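Local coordinates for coenzyme F420-dependent N(5),N(10)-methenyltetrahydromethanopterin reductase-related protein (Desulfurobacterium thermolithotrophum DSM 11699, PDB 6HUZ), which binds the iron-guanylylpyridinol cofactor and uses tetrahydrofolate derivatives as substrates, as a bacterial paralogue of [Fe]-hydrogenase, at residues P51-D54 / I60-K63; L18-K23 / P28-S33. All coordinates share one frame; numbering follows the deposited sequence.

Contact 1 (P51-D54 / I60-K63); sequences PNID and IRKK. With FE9 (iron-guanylyl pyridinol cofactor), chain B.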
loop_
_atom_site.group_PDB
_atom_site.type_symbol
_atom_site.label_atom_id
_atom_site.label_comp_id
_atom_site.label_asym_id
_atom_site.label_seq_id
_atom_site.Cartn_x
_atom_site.Cartn_y
_atom_site.Cartn_z
ATOM N N PRO A 51 -26.754 -26.624 -7.759
ATOM C CA PRO A 51 -28.081 -27.001 -7.255
ATOM C C PRO A 51 -29.260 -26.345 -7.957
ATOM O O PRO A 51 -30.365 -26.853 -7.860
ATOM C CB PRO A 51 -28.034 -26.555 -5.780
ATOM C CG PRO A 51 -27.055 -25.483 -5.740
ATOM C CD PRO A 51 -25.991 -25.868 -6.746
ATOM N N ASN A 52 -29.039 -25.214 -8.632
ATOM C CA ASN A 52 -30.115 -24.481 -9.294
ATOM C C ASN A 52 -30.148 -24.601 -10.815
ATOM O O ASN A 52 -30.677 -23.715 -11.479
ATOM C CB ASN A 52 -30.036 -23.008 -8.876
ATOM C CG ASN A 52 -29.803 -22.783 -7.397
ATOM O OD1 ASN A 52 -30.729 -22.762 -6.589
ATOM N ND2 ASN A 52 -28.552 -22.606 -7.002
ATOM N N ILE A 53 -29.621 -25.693 -11.377
ATOM C CA ILE A 53 -29.647 -25.908 -12.828
ATOM C C ILE A 53 -31.084 -25.763 -13.414
ATOM O O ILE A 53 -31.243 -25.288 -14.535
ATOM C CB ILE A 53 -29.063 -27.323 -13.140
ATOM C CG1 ILE A 53 -27.519 -27.292 -13.227
ATOM C CG2 ILE A 53 -29.672 -27.924 -14.378
ATOM C CD1 ILE A 53 -26.918 -26.321 -14.217
ATOM N N ASP A 54 -32.117 -26.171 -12.678
ATOM C CA ASP A 54 -33.488 -26.050 -13.197
ATOM C C ASP A 54 -33.979 -24.591 -13.343
ATOM O O ASP A 54 -34.977 -24.356 -14.020
ATOM C CB ASP A 54 -34.473 -26.885 -12.362
ATOM C CG ASP A 54 -34.409 -28.370 -12.674
ATOM O OD1 ASP A 54 -33.480 -28.789 -13.411
ATOM O OD2 ASP A 54 -35.290 -29.116 -12.188
ATOM N N ILE A 60 -30.459 -21.491 -22.840
ATOM C CA ILE A 60 -29.105 -21.368 -22.325
ATOM C C ILE A 60 -28.615 -22.738 -21.892
ATOM O O ILE A 60 -27.475 -23.092 -22.172
ATOM C CB ILE A 60 -29.072 -20.334 -21.185
ATOM C CG1 ILE A 60 -29.238 -18.927 -21.777
ATOM C CG2 ILE A 60 -27.772 -20.433 -20.390
ATOM C CD1 ILE A 60 -29.684 -17.865 -20.775
ATOM N N ARG A 61 -29.469 -23.511 -21.219
ATOM C CA ARG A 61 -29.090 -24.855 -20.785
ATOM C C ARG A 61 -28.719 -25.723 -21.999
ATOM O O ARG A 61 -27.687 -26.405 -21.977
ATOM C CB ARG A 61 -30.237 -25.494 -19.990
ATOM C CG ARG A 61 -29.853 -26.781 -19.286
ATOM C CD ARG A 61 -31.044 -27.502 -18.669
ATOM N NE ARG A 61 -30.647 -28.832 -18.195
ATOM C CZ ARG A 61 -31.069 -29.405 -17.070
ATOM N NH1 ARG A 61 -30.634 -30.615 -16.732
ATOM N NH2 ARG A 61 -31.930 -28.777 -16.274
ATOM N N LYS A 62 -29.555 -25.682 -23.063
ATOM C CA LYS A 62 -29.336 -26.450 -24.293
ATOM C C LYS A 62 -27.999 -26.089 -24.933
ATOM O O LYS A 62 -27.305 -26.974 -25.445
ATOM C CB LYS A 62 -30.468 -26.197 -25.301
ATOM C CG LYS A 62 -30.145 -26.689 -26.719
ATOM C CD LYS A 62 -31.389 -26.777 -27.600
ATOM C CE LYS A 62 -31.174 -27.633 -28.831
ATOM N NZ LYS A 62 -30.271 -26.981 -29.819
ATOM N N LYS A 63 -27.654 -24.793 -24.930
ATOM C CA LYS A 63 -26.391 -24.317 -25.512
ATOM C C LYS A 63 -25.200 -24.930 -24.751
ATOM O O LYS A 63 -24.209 -25.338 -25.364
ATOM C CB LYS A 63 -26.364 -22.776 -25.458
ATOM C CG LYS A 63 -25.119 -22.133 -26.055
ATOM C CD LYS A 63 -25.154 -20.612 -25.924
ATOM C CE LYS A 63 -23.904 -19.968 -26.473
ATOM N NZ LYS A 63 -23.934 -18.486 -26.338
HETATM O O2 FE9 B . -18.080 -12.189 -9.974
HETATM FE FE FE9 B . -15.206 -13.569 -10.455
HETATM C C1F FE9 B . -15.872 -13.754 -12.151
HETATM O O1F FE9 B . -16.280 -13.872 -13.200
HETATM C C2F FE9 B . -13.575 -13.148 -11.186
HETATM O O2F FE9 B . -12.569 -12.924 -11.649
HETATM C C8 FE9 B . -14.741 -15.404 -10.237
HETATM O O18 FE9 B . -13.706 -15.877 -10.670
HETATM C C7 FE9 B . -15.706 -16.295 -9.474
HETATM C C6 FE9 B . -16.958 -15.484 -9.296
HETATM N N1 FE9 B . -16.924 -14.145 -9.720
HETATM C C5 FE9 B . -18.166 -16.097 -8.721
HETATM C C5M FE9 B . -18.124 -17.522 -8.249
HETATM C C4 FE9 B . -19.371 -15.264 -8.583
HETATM C C3 FE9 B . -19.328 -13.843 -9.027
HETATM C C3M FE9 B . -20.528 -12.935 -8.936
HETATM C C2 FE9 B . -18.043 -13.315 -9.620
HETATM O O3P FE9 B . -20.448 -15.831 -7.972
HETATM P P1 FE9 B . -21.741 -16.383 -8.767
HETATM O O1P FE9 B . -21.795 -15.776 -10.087
HETATM O O2P FE9 B . -23.041 -15.862 -7.957
HETATM O "O5'" FE9 B . -21.581 -17.967 -8.820
HETATM C "C5'" FE9 B . -21.742 -18.792 -7.676
HETATM C "C4'" FE9 B . -22.476 -20.041 -8.150
HETATM O "O4'" FE9 B . -22.519 -20.996 -7.097
HETATM C "C1'" FE9 B . -23.742 -21.711 -7.211
HETATM C "C2'" FE9 B . -24.743 -20.642 -7.593
HETATM O "O2'" FE9 B . -25.947 -21.149 -8.185
HETATM C "C3'" FE9 B . -23.928 -19.770 -8.541
HETATM O "O3'" FE9 B . -24.118 -20.117 -9.914
HETATM N N9A FE9 B . -24.007 -22.446 -5.960
HETATM C C4A FE9 B . -23.586 -23.677 -5.787
HETATM N N3A FE9 B . -22.953 -24.558 -6.595
HETATM C C2A FE9 B . -22.708 -25.803 -6.136
HETATM N N2A FE9 B . -22.037 -26.638 -6.960
HETATM N N1A FE9 B . -23.074 -26.235 -4.914
HETATM C C6A FE9 B . -23.760 -25.463 -4.053
HETATM O O6A FE9 B . -24.076 -25.870 -2.923
HETATM C C5A FE9 B . -24.045 -24.083 -4.452
HETATM N N7A FE9 B . -24.659 -23.020 -3.910
HETATM C C8A FE9 B . -24.626 -22.030 -4.838
HETATM O O HOH W 1 -15.594 -11.445 -9.829
#
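The polar link of this contact is the salt bridge from Arg61 NH2 to Asp54 OD1, 3.3 Å long and bent to 142° at the hydrogen. OD1 lies at the edge of the guanidinium, in its plane, yet is approached from its anti side, tilted 26° from the carboxylate plane. Arg61 leaves helix 58-66 with CG anti to the backbone N (chi1 -170°) and runs extended to NE, carrying the flat end to the loop after strand 45-49. There Ile53 lays CG2 tightly over one guanidinium face, nearer the NH2 edge than the centre, 3.1 Å from Arg61 NH2. Glu65, one turn along the helix, forms a salt bridge with NE. The same loop reaches the cofactor: Pro51 covers one face of the guanine, CD 3.3 Å from FE9 N3A, and Asn52 ND2 gives a weak bond of 3.2 Å to ribose FE9 O2'. Replacing Arg61 by an alanine removes the cation shared by Asp54 and Glu65 and would probably leave both carboxylates without that mate and CG2 of Ile53 without its flat partner. One long, bent ion pair backed by a methyl packed on the guanidinium face ties the nucleotide-binding loop to the helix after it.

Contact 2 (L18-K23 / P28-S33); sequences LNVPEK and PPYGGS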
loop_
_atom_site.group_PDB
_atom_site.type_symbol
_atom_site.label_atom_id
_atom_site.label_comp_id
_atom_site.label_asym_id
_atom_site.label_seq_id
_atom_site.Cartn_x
_atom_site.Cartn_y
_atom_site.Cartn_z
ATOM N N LEU A 18 -24.897 -6.073 -13.193
ATOM C CA LEU A 18 -23.739 -5.619 -13.947
ATOM C C LEU A 18 -24.091 -6.008 -15.399
ATOM O O LEU A 18 -24.194 -7.195 -15.745
ATOM C CB LEU A 18 -22.417 -6.258 -13.479
ATOM C CG LEU A 18 -21.124 -5.776 -14.180
ATOM C CD1 LEU A 18 -20.717 -4.344 -13.737
ATOM C CD2 LEU A 18 -19.955 -6.689 -13.843
ATOM N N ASN A 19 -24.328 -5.003 -16.225
ATOM C CA ASN A 19 -24.654 -5.174 -17.626
ATOM C C ASN A 19 -23.364 -5.627 -18.352
ATOM O O ASN A 19 -22.761 -4.825 -19.048
ATOM C CB ASN A 19 -25.112 -3.832 -18.176
ATOM C CG ASN A 19 -25.755 -3.960 -19.527
ATOM O OD1 ASN A 19 -25.813 -5.047 -20.094
ATOM N ND2 ASN A 19 -26.253 -2.858 -20.071
ATOM N N VAL A 20 -22.947 -6.892 -18.182
ATOM C CA VAL A 20 -21.715 -7.437 -18.781
ATOM C C VAL A 20 -21.684 -7.365 -20.341
ATOM O O VAL A 20 -20.640 -7.008 -20.901
ATOM C CB VAL A 20 -21.395 -8.857 -18.249
ATOM C CG1 VAL A 20 -20.192 -9.446 -18.976
ATOM C CG2 VAL A 20 -21.114 -8.811 -16.743
ATOM N N PRO A 21 -22.756 -7.664 -21.083
ATOM C CA PRO A 21 -22.653 -7.539 -22.550
ATOM C C PRO A 21 -22.294 -6.105 -22.983
ATOM O O PRO A 21 -21.549 -5.917 -23.939
ATOM C CB PRO A 21 -24.045 -7.969 -23.050
ATOM C CG PRO A 21 -24.643 -8.764 -21.940
ATOM C CD PRO A 21 -24.097 -8.129 -20.676
ATOM N N GLU A 22 -22.812 -5.101 -22.268
ATOM C CA GLU A 22 -22.561 -3.693 -22.565
ATOM C C GLU A 22 -21.192 -3.179 -22.081
ATOM O O GLU A 22 -20.471 -2.531 -22.848
ATOM C CB GLU A 22 -23.661 -2.834 -21.914
ATOM C CG GLU A 22 -23.877 -1.468 -22.553
ATOM C CD GLU A 22 -22.826 -0.408 -22.271
ATOM O OE1 GLU A 22 -22.341 0.218 -23.241
ATOM O OE2 GLU A 22 -22.489 -0.199 -21.083
ATOM N N LYS A 23 -20.859 -3.448 -20.803
ATOM C CA LYS A 23 -19.635 -2.991 -20.175
ATOM C C LYS A 23 -18.389 -3.729 -20.623
ATOM O O LYS A 23 -17.323 -3.121 -20.692
ATOM C CB LYS A 23 -19.746 -3.109 -18.642
ATOM C CG LYS A 23 -20.946 -2.379 -18.029
ATOM C CD LYS A 23 -20.566 -1.064 -17.434
ATOM C CE LYS A 23 -21.614 -0.572 -16.474
ATOM N NZ LYS A 23 -21.721 0.905 -16.501
ATOM N N PRO A 28 -24.389 -14.060 -22.566
ATOM C CA PRO A 28 -24.553 -15.086 -21.534
ATOM C C PRO A 28 -24.548 -16.451 -22.214
ATOM O O PRO A 28 -24.801 -16.549 -23.424
ATOM C CB PRO A 28 -25.890 -14.731 -20.860
ATOM C CG PRO A 28 -26.597 -13.891 -21.828
ATOM C CD PRO A 28 -25.556 -13.165 -22.626
ATOM N N PRO A 29 -24.222 -17.523 -21.483
ATOM C CA PRO A 29 -23.920 -17.584 -20.048
ATOM C C PRO A 29 -22.473 -17.231 -19.708
ATOM O O PRO A 29 -21.544 -17.615 -20.411
ATOM C CB PRO A 29 -24.258 -19.029 -19.705
ATOM C CG PRO A 29 -23.820 -19.781 -20.941
ATOM C CD PRO A 29 -24.204 -18.870 -22.092
ATOM N N TYR A 30 -22.303 -16.500 -18.612
ATOM C CA TYR A 30 -21.007 -16.060 -18.121
ATOM C C TYR A 30 -20.652 -16.840 -16.863
ATOM O O TYR A 30 -21.539 -17.384 -16.206
ATOM C CB TYR A 30 -21.094 -14.573 -17.746
ATOM C CG TYR A 30 -21.312 -13.646 -18.924
ATOM C CD1 TYR A 30 -20.287 -13.388 -19.831
ATOM C CD2 TYR A 30 -22.508 -12.956 -19.081
ATOM C CE1 TYR A 30 -20.458 -12.486 -20.874
ATOM C CE2 TYR A 30 -22.702 -12.074 -20.139
ATOM C CZ TYR A 30 -21.668 -11.829 -21.028
ATOM O OH TYR A 30 -21.853 -10.937 -22.068
ATOM N N GLY A 31 -19.367 -16.868 -16.534
ATOM C CA GLY A 31 -18.881 -17.536 -15.332
ATOM C C GLY A 31 -18.501 -18.991 -15.501
ATOM O O GLY A 31 -17.917 -19.361 -16.511
ATOM N N GLY A 32 -18.818 -19.802 -14.502
ATOM C CA GLY A 32 -18.496 -21.225 -14.482
ATOM C C GLY A 32 -18.991 -21.957 -15.705
ATOM O O GLY A 32 -18.297 -22.820 -16.241
ATOM N N SER A 33 -20.222 -21.614 -16.128
ATOM C CA SER A 33 -20.859 -22.184 -17.307
ATOM C C SER A 33 -19.985 -21.965 -18.542
ATOM O O SER A 33 -19.784 -22.901 -19.318
ATOM C CB SER A 33 -22.204 -21.491 -17.537
ATOM O OG SER A 33 -22.004 -20.086 -17.494
#
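Val20 meets Tyr30 through a CH-pi contact, the main interaction between the segments. CG1 stands over one face of the ring, 3.7 Å from its centroid and 20° off the normal, nearest to Tyr30 CZ at 3.5 Å. A near-trans chi1 (175°) turns CG1, rather than CG2, onto the ring, the two side chains running antiparallel past one another. Van der Waals packing comes from Pro21, whose ring lies against the phenol end, CG 3.5 Å from Tyr30 OH. The first segment lies in the long connection from strand 2-6 of the Rossmann-like domain to helix 32-41, which carries helices 11-17 and 20-23; the second ends that connection and enters the helix, so the ring links helix 20-23 to the turn before helix 32-41. Among polar bonds, Tyr30 OH is hydrogen-bonded to Gly25 O, which gives the buried hydroxyl a polar partner and helps hold the ring in place. Asn19 sits at the N-cap position of helix 20-23, and its backbone O accepts the first-turn bond from Lys23 N at 2.9 Å. A cis peptide joins Pro28 and Pro29, and at Gly31, before helix 32-41, a side chain would press on the preceding carbonyl.

Overall arrangement
Both contacts belong to the Rossmann-like N-terminal domain, their centres about 15 Å apart. Contact 2 is the buried one and joins parts of the connection after strand 2-6; contact 1, farther out and partly exposed, joins the loop after strand 45-49 to helix 58-66. Their chemistry follows: an aromatic face under a methyl inside, an ion pair whose guanidinium rests on an isoleucine methyl near the surface. They are direct neighbours: Ile60 CG2 packs 3.8 Å from Pro29 CB, and Phe8 touches Ile53, Ile60 and Pro29. Contact 1 meets the guanosine half of the cofactor directly, whereas in contact 2 the side chain of Tyr30 stays about 7 Å from it and that of Val20 about 7 Å from the bound methenyltetrahydrofolate.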